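Long-range contacts in 433aa long hypothetical phosphoribosylglycinamide formyl transferase (Pyrococcus horikoshii, PDB 2DWC), which is a putative ATP-grasp superfamily protein with a PurT-like C-terminal region and binds adenosine-5'-diphosphate (ADP): residues 213-219 with 271-277; 241-247 with 343-349; 295-301 with 313-317; 340-344 with 392-397. All coordinates share one frame. Residues are numbered along the deposited sequence.

Contact 1. Residues 213-219 with 271-277; sequences ELAVRHF and GGLGIFG
A side chain prolongs the pairing of these two strand ends beyond the last backbone bonds: R217, with chi1 m, chi2 t and chi3 p, folds its guanidinium onto the glycine turn, where R217 NE donates to G272 O at 2.8 Å and the CA of G271 lies over one guanidinium face. G271, the first residue to leave helical angles after helix 253-270, and G272 both have positive phi (72° and 79°), which favours glycine. From there 271-277 runs antiparallel to 213-219. V216 faces I275 as a non-hydrogen-bonded pair (CA-CA 4.0 Å), and R217 faces G274 as a hydrogen-bonded pair, with R217 N to G274 O at 2.9 Å and G274 N to R217 O at 3.0 Å. At G274 a CB would jam against the preceding carbonyl. This pairing of strands 209-219 and 274-283 belongs to the large mixed sheet, in the part built by the ATP-grasp family region. Further along, L214 centres an inverse gamma turn, yet F276 N still donates to A215 O (2.8 Å). V216 CB packs on I275 CG1 at 3.8 Å, on the face covered by helix 313-322, and F219 CE2 meets L273 CD1 at 3.7 Å.

Contact 2. Residues 241-247 with 343-349; sequences DYHASWQ and AATHVIK
This is an antiparallel strand pair inside the large mixed sheet, joining strand 241-247 of the ATP-grasp region to strand 343-349 of the PurT C-terminal family region; the axes approach to 4.6 Å at 172°. A244-H346 and W246-A344 are non-hydrogen-bonded pairs (CA-CA 4.3 and 3.9 Å), S245-T345 and Q247-A343 hydrogen-bonded ones. Q247 N to A343 O (2.9 Å), A343 N to Q247 O (3.0 Å), T345 N to S245 O (2.9 Å) and V347 N to H243 O (2.9 Å) hold the register, with S245 N to T345 O weak at 3.3 Å. The pairing thus links strands from the two family regions within one sheet. On the S245-T345 face, T345 OG1 (chi1 p) hydrogen-bonds Y242 OH at 3.0 Å, while S245 OG hydrogen-bonds T299 O. V347 CG1 sits over the Y242 ring, 4.0 Å from its centroid, in a CH-pi contact. The H346 ring turns its edge to the H243 face, offset, centroids 4.8 Å apart and planes at 73°; W246 CB touches A344 CB at 3.8 Å.

Contact 3. Residues 295-301 with 313-317; sequences RPHDTGM and EFALH
The polar part of this contact centres on E313, at the start of helix 313-322, whose side chain (chi1 p, chi2 t) reaches into the concave side of the 295-301 backbone. H297 N donates to E313 OE2 at 3.1 Å, and H297 O lies 2.6 Å from E313 OE1. The carboxyl group also abuts G300, whose C is 3.1 Å from E313 OE1; a CB on G300 would clash with E313 CD. A glutamate in the first turn of the helix thus fastens the loop that follows strand 286-293, in which the H297 side chain is about 7 Å from the bound ADP. The loop is extended through P296 and H297, then coils into a 3-10 segment at 298-301, with G300 N to H297 O and M301 N to D298 O both at 2.9 Å.

The apolar part is built on P296, which points toward the helix (P296 to E313, CA-CA 6.3 Å). P296 CD sits 3.4 Å from the H317 ring centroid, 10° off the normal, in a CH-pi contact over the face; H317 (chi1 t) meanwhile uses ND1 to accept from I275 N. P296 CB reaches F314 CE1 at 3.9 Å, and M301 CG meets the F314 ring edge at CZ, 3.7 Å away.

The loop is wedged between helix 313-322 and the strands 241-247 and 274-283, while L30 of helix 29-40 packs on M301 and F314.

Contact 4. Residues 340-344 with 392-397; sequences LIPAA and AWDKDV
Three backbone hydrogen bonds set the register where strand 343-349 begins and strand 386-393 ends. A344 and A392 form an antiparallel hydrogen-bonded pair (CA-CA 5.5 Å), with A344 N to A392 O at 2.9 Å and A392 N to A344 O at 3.0 Å. A343 and W393 follow as a non-hydrogen-bonded pair (CA-CA 4.0 Å), and D394 N to P342 O at 3.1 Å closes the pairing. Beyond it the chain turns into the next helix: D394 OD1 accepts from D396 N at 2.8 Å in an Asx turn, and D396 is the N-cap of helix 397-409, its OD2 accepting from E398 N.

The turn folds around the proline. P342 points toward 392-397, its CB 3.9 Å from V397 CB and its CG 3.6 Å from K395 O. On the face shared by A343 and W393, A343 CB lies 4.0 Å from W393 CB, while W393 (chi1 40°) leads its indole away from the other segment. I341 (chi1 and chi2 t) adds CG2 against W393 CB at 4.0 Å and CG1 against D394 O at 3.8 Å.

This edge of the pairing lies at the dimer contact, where L340 and I341 pack on L340 of the second subunit and W393 on P308 of that subunit. Within the chain, helix 397-409 lies over A344 and A392, helix 303-306 borders A343 and W393, and strand 241-247 continues the sheet on the other side of 343-349.

Contacts 1, 2 and 4 belong to one mixed sheet, and contact 3 is the loop-helix junction packed against it. Contacts 2 and 4 share A343 and A344, since strand 343-349 lies between 241-247 and 386-393; their centres are 13 Å apart. Contact 3 touches contact 1 through the I275-H317 hydrogen bond (centres 10 Å apart) and contact 2 through S245 and T299 (centres 13 Å apart). It thereby bridges contacts 1 and 2, whose centres lie 22 Å apart. Along the chain, contacts 1 and 2 interleave, contact 3 falls between the two strands of contact 2, and contact 4 comes last. Through its strand pairing, contact 2 ties the ATP-grasp and PurT C-terminal family regions into one sheet.

Contact 1. Residues 213-219 with 271-277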
# COMPACT_ATOMS: atom_id res chain seq x y z
N GLU B 213 -5.83 -4.51 21.30
CA GLU B 213 -5.59 -5.82 20.73
C GLU B 213 -6.47 -5.92 19.48
O GLU B 213 -7.72 -5.88 19.57
CB GLU B 213 -5.95 -6.94 21.72
CG GLU B 213 -5.74 -8.33 21.13
CD GLU B 213 -4.34 -8.55 20.57
OE1 GLU B 213 -3.38 -8.04 21.18
OE2 GLU B 213 -4.18 -9.24 19.52
N LEU B 214 -5.82 -6.07 18.32
CA LEU B 214 -6.53 -6.11 17.03
C LEU B 214 -6.97 -7.50 16.63
O LEU B 214 -6.59 -8.01 15.58
CB LEU B 214 -5.61 -5.50 15.96
CG LEU B 214 -5.30 -4.02 16.23
CD1 LEU B 214 -4.09 -3.58 15.36
CD2 LEU B 214 -6.56 -3.15 15.94
N ALA B 215 -7.79 -8.13 17.49
CA ALA B 215 -8.27 -9.50 17.21
C ALA B 215 -9.11 -9.53 15.92
O ALA B 215 -9.94 -8.66 15.68
CB ALA B 215 -9.13 -9.98 18.38
N VAL B 216 -8.85 -10.50 15.06
CA VAL B 216 -9.65 -10.60 13.83
C VAL B 216 -10.34 -11.95 13.72
O VAL B 216 -9.70 -13.00 13.83
CB VAL B 216 -8.75 -10.31 12.55
CG1 VAL B 216 -7.54 -11.26 12.45
CG2 VAL B 216 -9.59 -10.45 11.27
N ARG B 217 -11.67 -11.90 13.51
CA ARG B 217 -12.49 -13.10 13.32
C ARG B 217 -12.57 -13.35 11.83
O ARG B 217 -12.93 -12.47 11.07
CB ARG B 217 -13.89 -12.87 13.89
CG ARG B 217 -13.92 -13.00 15.46
CD ARG B 217 -15.26 -12.65 16.08
NE ARG B 217 -16.31 -13.47 15.46
CZ ARG B 217 -16.67 -14.67 15.88
NH1 ARG B 217 -16.07 -15.22 16.95
NH2 ARG B 217 -17.63 -15.32 15.26
N HIS B 218 -12.28 -14.57 11.40
CA HIS B 218 -12.28 -14.83 9.95
C HIS B 218 -12.40 -16.35 9.76
O HIS B 218 -12.29 -17.10 10.73
CB HIS B 218 -10.93 -14.35 9.36
CG HIS B 218 -9.74 -15.07 9.95
ND1 HIS B 218 -9.17 -16.19 9.38
CD2 HIS B 218 -9.01 -14.81 11.06
CE1 HIS B 218 -8.13 -16.58 10.10
NE2 HIS B 218 -8.01 -15.75 11.13
N PHE B 219 -12.64 -16.77 8.52
CA PHE B 219 -12.74 -18.20 8.20
C PHE B 219 -11.36 -18.82 8.11
O PHE B 219 -10.40 -18.19 7.64
CB PHE B 219 -13.40 -18.42 6.84
CG PHE B 219 -14.90 -18.18 6.84
CD1 PHE B 219 -15.75 -18.95 7.65
CD2 PHE B 219 -15.44 -17.13 6.09
CE1 PHE B 219 -17.12 -18.67 7.72
CE2 PHE B 219 -16.81 -16.84 6.16
CZ PHE B 219 -17.66 -17.63 6.99
N GLY B 271 -19.12 -11.62 18.02
CA GLY B 271 -19.32 -12.44 16.83
C GLY B 271 -19.04 -11.75 15.50
O GLY B 271 -18.37 -10.72 15.49
N GLY B 272 -19.57 -12.33 14.41
CA GLY B 272 -19.39 -11.76 13.08
C GLY B 272 -18.03 -12.05 12.47
O GLY B 272 -17.33 -12.99 12.87
N LEU B 273 -17.65 -11.25 11.47
CA LEU B 273 -16.31 -11.39 10.86
C LEU B 273 -15.71 -9.99 10.81
O LEU B 273 -16.43 -9.03 10.63
CB LEU B 273 -16.35 -11.89 9.41
CG LEU B 273 -16.99 -13.25 9.13
CD1 LEU B 273 -16.99 -13.49 7.61
CD2 LEU B 273 -16.17 -14.34 9.88
N GLY B 274 -14.40 -9.88 10.99
CA GLY B 274 -13.76 -8.57 10.93
C GLY B 274 -12.75 -8.35 12.04
O GLY B 274 -12.61 -9.17 12.96
N ILE B 275 -12.01 -7.26 11.94
CA ILE B 275 -11.07 -6.95 13.01
C ILE B 275 -11.76 -6.08 14.07
O ILE B 275 -12.68 -5.30 13.76
CB ILE B 275 -9.82 -6.29 12.41
CG1 ILE B 275 -8.62 -6.59 13.32
CG2 ILE B 275 -10.04 -4.84 12.21
CD1 ILE B 275 -7.37 -6.52 12.58
N PHE B 276 -11.31 -6.20 15.32
CA PHE B 276 -11.87 -5.47 16.44
C PHE B 276 -10.72 -4.76 17.14
O PHE B 276 -9.63 -5.31 17.22
CB PHE B 276 -12.49 -6.46 17.47
CG PHE B 276 -13.74 -7.15 16.99
CD1 PHE B 276 -13.67 -8.20 16.07
CD2 PHE B 276 -14.99 -6.75 17.44
CE1 PHE B 276 -14.84 -8.84 15.61
CE2 PHE B 276 -16.18 -7.39 16.98
CZ PHE B 276 -16.09 -8.43 16.07
N GLY B 277 -10.95 -3.56 17.65
CA GLY B 277 -9.90 -2.89 18.38
C GLY B 277 -10.32 -3.02 19.86
O GLY B 277 -11.11 -2.22 20.38

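Contact 2. Residues 241-247 with 343-349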
# COMPACT_ATOMS: atom_id res chain seq x y z
N ASP B 241 -8.06 11.90 22.03
CA ASP B 241 -7.47 11.62 20.72
C ASP B 241 -6.10 10.95 20.85
O ASP B 241 -5.24 11.38 21.65
CB ASP B 241 -7.37 12.91 19.89
CG ASP B 241 -6.94 12.65 18.44
OD1 ASP B 241 -5.73 12.42 18.19
OD2 ASP B 241 -7.83 12.67 17.54
N TYR B 242 -5.91 9.87 20.11
CA TYR B 242 -4.64 9.19 20.19
C TYR B 242 -3.63 10.10 19.49
O TYR B 242 -3.95 10.89 18.59
CB TYR B 242 -4.75 7.77 19.59
CG TYR B 242 -3.99 7.54 18.30
CD1 TYR B 242 -2.67 7.07 18.30
CD2 TYR B 242 -4.59 7.84 17.08
CE1 TYR B 242 -1.97 6.91 17.11
CE2 TYR B 242 -3.89 7.69 15.89
CZ TYR B 242 -2.58 7.23 15.91
OH TYR B 242 -1.89 7.11 14.74
N HIS B 243 -2.40 10.04 19.98
CA HIS B 243 -1.33 10.88 19.48
C HIS B 243 -0.23 10.02 18.89
O HIS B 243 0.43 10.43 17.94
CB HIS B 243 -0.77 11.73 20.63
CG HIS B 243 -0.54 13.16 20.27
ND1 HIS B 243 0.67 13.81 20.47
CD2 HIS B 243 -1.34 14.07 19.66
CE1 HIS B 243 0.60 15.04 19.99
NE2 HIS B 243 -0.61 15.22 19.49
N ALA B 244 0.00 8.85 19.48
CA ALA B 244 1.07 7.94 19.03
C ALA B 244 0.70 6.51 19.38
O ALA B 244 -0.01 6.30 20.36
CB ALA B 244 2.41 8.29 19.74
N SER B 245 1.16 5.54 18.59
CA SER B 245 0.91 4.13 18.88
C SER B 245 2.12 3.35 18.43
O SER B 245 2.96 3.86 17.66
CB SER B 245 -0.35 3.60 18.17
OG SER B 245 -0.16 3.69 16.75
N TRP B 246 2.25 2.11 18.90
CA TRP B 246 3.43 1.37 18.52
C TRP B 246 3.17 -0.09 18.71
O TRP B 246 2.25 -0.47 19.45
CB TRP B 246 4.67 1.80 19.39
CG TRP B 246 4.41 1.71 20.91
CD1 TRP B 246 4.61 0.62 21.74
CD2 TRP B 246 3.84 2.74 21.71
NE1 TRP B 246 4.18 0.95 23.03
CE2 TRP B 246 3.71 2.24 23.02
CE3 TRP B 246 3.43 4.06 21.45
CZ2 TRP B 246 3.17 3.01 24.07
CZ3 TRP B 246 2.91 4.83 22.49
CH2 TRP B 246 2.78 4.30 23.79
N GLN B 247 3.97 -0.92 18.05
CA GLN B 247 3.81 -2.38 18.18
C GLN B 247 5.21 -2.96 18.20
O GLN B 247 6.04 -2.58 17.41
CB GLN B 247 3.04 -2.96 16.98
CG GLN B 247 2.54 -4.41 17.20
CD GLN B 247 1.87 -4.98 15.96
OE1 GLN B 247 2.40 -4.85 14.84
NE2 GLN B 247 0.72 -5.66 16.14
N ALA B 343 7.33 -1.09 15.14
CA ALA B 343 7.11 0.21 14.47
C ALA B 343 6.26 1.10 15.32
O ALA B 343 5.76 0.70 16.36
CB ALA B 343 6.44 -0.01 13.05
N ALA B 344 6.11 2.34 14.90
CA ALA B 344 5.32 3.30 15.65
C ALA B 344 4.77 4.35 14.72
O ALA B 344 5.28 4.53 13.60
CB ALA B 344 6.23 4.01 16.69
N THR B 345 3.77 5.07 15.20
CA THR B 345 3.18 6.18 14.45
C THR B 345 3.09 7.39 15.36
O THR B 345 3.14 7.27 16.59
CB THR B 345 1.73 5.91 13.99
OG1 THR B 345 0.86 5.91 15.15
CG2 THR B 345 1.62 4.60 13.25
N HIS B 346 3.00 8.57 14.76
CA HIS B 346 2.73 9.78 15.51
C HIS B 346 1.83 10.62 14.58
O HIS B 346 2.11 10.75 13.38
CB HIS B 346 4.01 10.55 15.85
CG HIS B 346 3.78 11.62 16.87
ND1 HIS B 346 3.09 12.78 16.59
CD2 HIS B 346 4.06 11.65 18.20
CE1 HIS B 346 2.94 13.48 17.70
NE2 HIS B 346 3.52 12.82 18.70
N VAL B 347 0.73 11.13 15.12
CA VAL B 347 -0.19 11.92 14.30
C VAL B 347 0.37 13.25 13.85
O VAL B 347 1.32 13.78 14.44
CB VAL B 347 -1.53 12.18 15.07
CG1 VAL B 347 -2.12 10.84 15.52
CG2 VAL B 347 -1.28 13.10 16.29
N ILE B 348 -0.20 13.75 12.75
CA ILE B 348 0.12 15.07 12.20
C ILE B 348 -1.25 15.73 12.25
O ILE B 348 -2.16 15.40 11.47
CB ILE B 348 0.64 14.96 10.75
CG1 ILE B 348 1.99 14.19 10.73
CG2 ILE B 348 0.84 16.36 10.19
CD1 ILE B 348 2.46 13.83 9.31
N LYS B 349 -1.41 16.65 13.21
CA LYS B 349 -2.72 17.29 13.41
C LYS B 349 -2.71 18.76 13.08
O LYS B 349 -1.71 19.44 13.31
CB LYS B 349 -3.19 17.14 14.86
CG LYS B 349 -3.18 15.72 15.39
CD LYS B 349 -4.17 15.55 16.54
CE LYS B 349 -4.07 16.71 17.53
NZ LYS B 349 -5.24 16.71 18.46

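Contact 3. Residues 295-301 with 313-317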
# COMPACT_ATOMS: atom_id res chain seq x y z
N ARG B 295 -14.25 -2.56 14.59
CA ARG B 295 -13.72 -2.21 13.27
C ARG B 295 -12.30 -1.75 13.47
O ARG B 295 -11.86 -1.57 14.61
CB ARG B 295 -14.56 -1.03 12.71
CG ARG B 295 -14.68 0.22 13.62
CD ARG B 295 -15.70 1.22 12.97
NE ARG B 295 -16.65 1.67 13.96
CZ ARG B 295 -17.90 1.21 14.15
NH1 ARG B 295 -18.49 0.23 13.41
NH2 ARG B 295 -18.54 1.72 15.18
N PRO B 296 -11.57 -1.53 12.37
CA PRO B 296 -10.18 -1.06 12.41
C PRO B 296 -10.19 0.23 13.27
O PRO B 296 -11.17 1.00 13.26
CB PRO B 296 -9.88 -0.74 10.95
CG PRO B 296 -10.64 -1.81 10.19
CD PRO B 296 -11.97 -1.93 10.99
N HIS B 297 -9.12 0.46 14.00
CA HIS B 297 -9.03 1.57 14.92
C HIS B 297 -7.78 2.40 14.59
O HIS B 297 -6.77 1.84 14.12
CB HIS B 297 -8.90 0.97 16.34
CG HIS B 297 -9.05 1.97 17.43
ND1 HIS B 297 -10.22 2.68 17.63
CD2 HIS B 297 -8.20 2.35 18.42
CE1 HIS B 297 -10.07 3.47 18.69
NE2 HIS B 297 -8.86 3.28 19.18
N ASP B 298 -7.82 3.70 14.89
CA ASP B 298 -6.67 4.51 14.54
C ASP B 298 -5.31 4.09 15.09
O ASP B 298 -4.32 4.18 14.37
CB ASP B 298 -6.96 6.01 14.83
CG ASP B 298 -7.45 6.27 16.25
OD1 ASP B 298 -7.97 7.39 16.48
OD2 ASP B 298 -7.31 5.39 17.13
N THR B 299 -5.27 3.56 16.31
CA THR B 299 -3.99 3.16 16.89
C THR B 299 -3.37 2.06 16.06
O THR B 299 -2.14 1.92 16.01
CB THR B 299 -4.19 2.66 18.33
OG1 THR B 299 -5.06 1.52 18.30
CG2 THR B 299 -4.83 3.80 19.19
N GLY B 300 -4.22 1.31 15.37
CA GLY B 300 -3.78 0.22 14.51
C GLY B 300 -3.08 0.66 13.24
O GLY B 300 -2.59 -0.18 12.51
N MET B 301 -3.00 1.97 12.97
CA MET B 301 -2.28 2.40 11.76
C MET B 301 -0.82 2.00 11.83
O MET B 301 -0.17 1.89 10.82
CB MET B 301 -2.42 3.92 11.52
CG MET B 301 -3.77 4.26 10.83
SD MET B 301 -3.82 6.03 10.37
CE MET B 301 -4.35 6.80 11.89
N GLU B 313 -3.91 -3.88 9.58
CA GLU B 313 -5.24 -4.14 10.12
C GLU B 313 -6.31 -3.93 9.04
O GLU B 313 -7.38 -4.51 9.11
CB GLU B 313 -5.57 -3.25 11.36
CG GLU B 313 -5.45 -1.73 11.08
CD GLU B 313 -6.16 -0.89 12.16
OE1 GLU B 313 -5.95 0.35 12.15
OE2 GLU B 313 -6.93 -1.46 12.98
N PHE B 314 -6.03 -3.04 8.08
CA PHE B 314 -7.03 -2.76 7.02
C PHE B 314 -7.20 -3.92 6.07
O PHE B 314 -8.34 -4.24 5.67
CB PHE B 314 -6.59 -1.48 6.30
CG PHE B 314 -6.31 -0.38 7.26
CD1 PHE B 314 -7.33 0.16 8.03
CD2 PHE B 314 -4.98 0.05 7.48
CE1 PHE B 314 -7.07 1.11 9.02
CE2 PHE B 314 -4.70 1.00 8.45
CZ PHE B 314 -5.74 1.54 9.24
N ALA B 315 -6.08 -4.54 5.69
CA ALA B 315 -6.10 -5.68 4.82
C ALA B 315 -6.63 -6.90 5.59
O ALA B 315 -7.30 -7.74 5.00
CB ALA B 315 -4.67 -5.97 4.28
N LEU B 316 -6.34 -6.97 6.90
CA LEU B 316 -6.85 -8.12 7.70
C LEU B 316 -8.37 -8.00 7.74
O LEU B 316 -9.08 -8.98 7.59
CB LEU B 316 -6.31 -8.09 9.12
CG LEU B 316 -4.83 -8.48 9.19
CD1 LEU B 316 -4.27 -8.19 10.58
CD2 LEU B 316 -4.67 -9.99 8.84
N HIS B 317 -8.86 -6.78 7.96
CA HIS B 317 -10.31 -6.57 8.01
C HIS B 317 -10.94 -6.93 6.67
O HIS B 317 -11.94 -7.62 6.61
CB HIS B 317 -10.60 -5.08 8.30
CG HIS B 317 -12.01 -4.78 8.69
ND1 HIS B 317 -12.67 -5.44 9.71
CD2 HIS B 317 -12.87 -3.83 8.24
CE1 HIS B 317 -13.87 -4.90 9.88
NE2 HIS B 317 -14.02 -3.92 9.00

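Contact 4. Residues 340-344 with 392-397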
# COMPACT_ATOMS: atom_id res chain seq x y z
N LEU B 340 6.13 -8.17 11.55
CA LEU B 340 7.31 -8.20 10.70
C LEU B 340 8.48 -7.44 11.34
O LEU B 340 9.63 -7.92 11.35
CB LEU B 340 6.98 -7.60 9.32
CG LEU B 340 8.16 -7.47 8.34
CD1 LEU B 340 8.72 -8.85 8.00
CD2 LEU B 340 7.70 -6.76 7.09
N ILE B 341 8.19 -6.27 11.90
CA ILE B 341 9.23 -5.42 12.53
C ILE B 341 8.55 -4.44 13.47
O ILE B 341 7.42 -4.02 13.22
CB ILE B 341 10.04 -4.67 11.44
CG1 ILE B 341 11.21 -3.87 12.06
CG2 ILE B 341 9.13 -3.69 10.66
CD1 ILE B 341 12.13 -3.19 10.98
N PRO B 342 9.19 -4.12 14.62
CA PRO B 342 8.55 -3.16 15.52
C PRO B 342 8.39 -1.82 14.79
O PRO B 342 9.23 -1.47 13.95
CB PRO B 342 9.56 -3.04 16.67
CG PRO B 342 10.17 -4.43 16.74
CD PRO B 342 10.39 -4.72 15.25
N ALA B 343 7.33 -1.09 15.14
CA ALA B 343 7.11 0.21 14.47
C ALA B 343 6.26 1.10 15.32
O ALA B 343 5.76 0.70 16.36
CB ALA B 343 6.44 -0.01 13.05
N ALA B 344 6.11 2.34 14.90
CA ALA B 344 5.32 3.30 15.65
C ALA B 344 4.77 4.35 14.72
O ALA B 344 5.28 4.53 13.60
CB ALA B 344 6.23 4.01 16.69
N ALA B 392 7.34 4.98 11.51
CA ALA B 392 8.77 4.71 11.60
C ALA B 392 8.93 3.27 12.10
O ALA B 392 8.10 2.79 12.87
CB ALA B 392 9.44 5.67 12.58
N TRP B 393 10.00 2.60 11.68
CA TRP B 393 10.21 1.21 12.15
C TRP B 393 11.66 1.04 12.61
O TRP B 393 12.57 1.75 12.16
CB TRP B 393 9.93 0.22 11.03
CG TRP B 393 10.44 0.68 9.63
CD1 TRP B 393 11.62 0.31 9.03
CD2 TRP B 393 9.83 1.64 8.74
NE1 TRP B 393 11.79 1.00 7.84
CE2 TRP B 393 10.70 1.81 7.64
CE3 TRP B 393 8.63 2.38 8.78
CZ2 TRP B 393 10.42 2.69 6.57
CZ3 TRP B 393 8.35 3.27 7.71
CH2 TRP B 393 9.24 3.41 6.62
N ASP B 394 11.88 0.04 13.46
CA ASP B 394 13.24 -0.22 13.97
C ASP B 394 13.18 -1.52 14.75
O ASP B 394 12.15 -1.93 15.21
CB ASP B 394 13.68 0.89 14.91
CG ASP B 394 15.18 0.85 15.19
OD1 ASP B 394 15.60 0.23 16.19
OD2 ASP B 394 15.93 1.42 14.39
N LYS B 395 14.34 -2.16 14.89
CA LYS B 395 14.41 -3.38 15.68
C LYS B 395 14.03 -3.07 17.11
O LYS B 395 13.59 -3.96 17.87
CB LYS B 395 15.83 -3.94 15.62
CG LYS B 395 16.12 -4.61 14.31
CD LYS B 395 17.54 -5.16 14.23
CE LYS B 395 17.76 -5.95 12.93
NZ LYS B 395 17.46 -5.13 11.71
N ASP B 396 14.22 -1.82 17.53
CA ASP B 396 13.90 -1.39 18.89
C ASP B 396 12.68 -0.50 18.82
O ASP B 396 12.75 0.61 18.25
CB ASP B 396 15.10 -0.61 19.46
CG ASP B 396 14.93 -0.18 20.92
OD1 ASP B 396 15.97 0.09 21.56
OD2 ASP B 396 13.81 -0.07 21.44
N VAL B 397 11.57 -0.97 19.39
CA VAL B 397 10.32 -0.21 19.38
C VAL B 397 10.43 1.19 19.98
O VAL B 397 9.76 2.12 19.53
CB VAL B 397 9.17 -1.04 20.04
CG1 VAL B 397 9.38 -1.14 21.54
CG2 VAL B 397 7.79 -0.43 19.73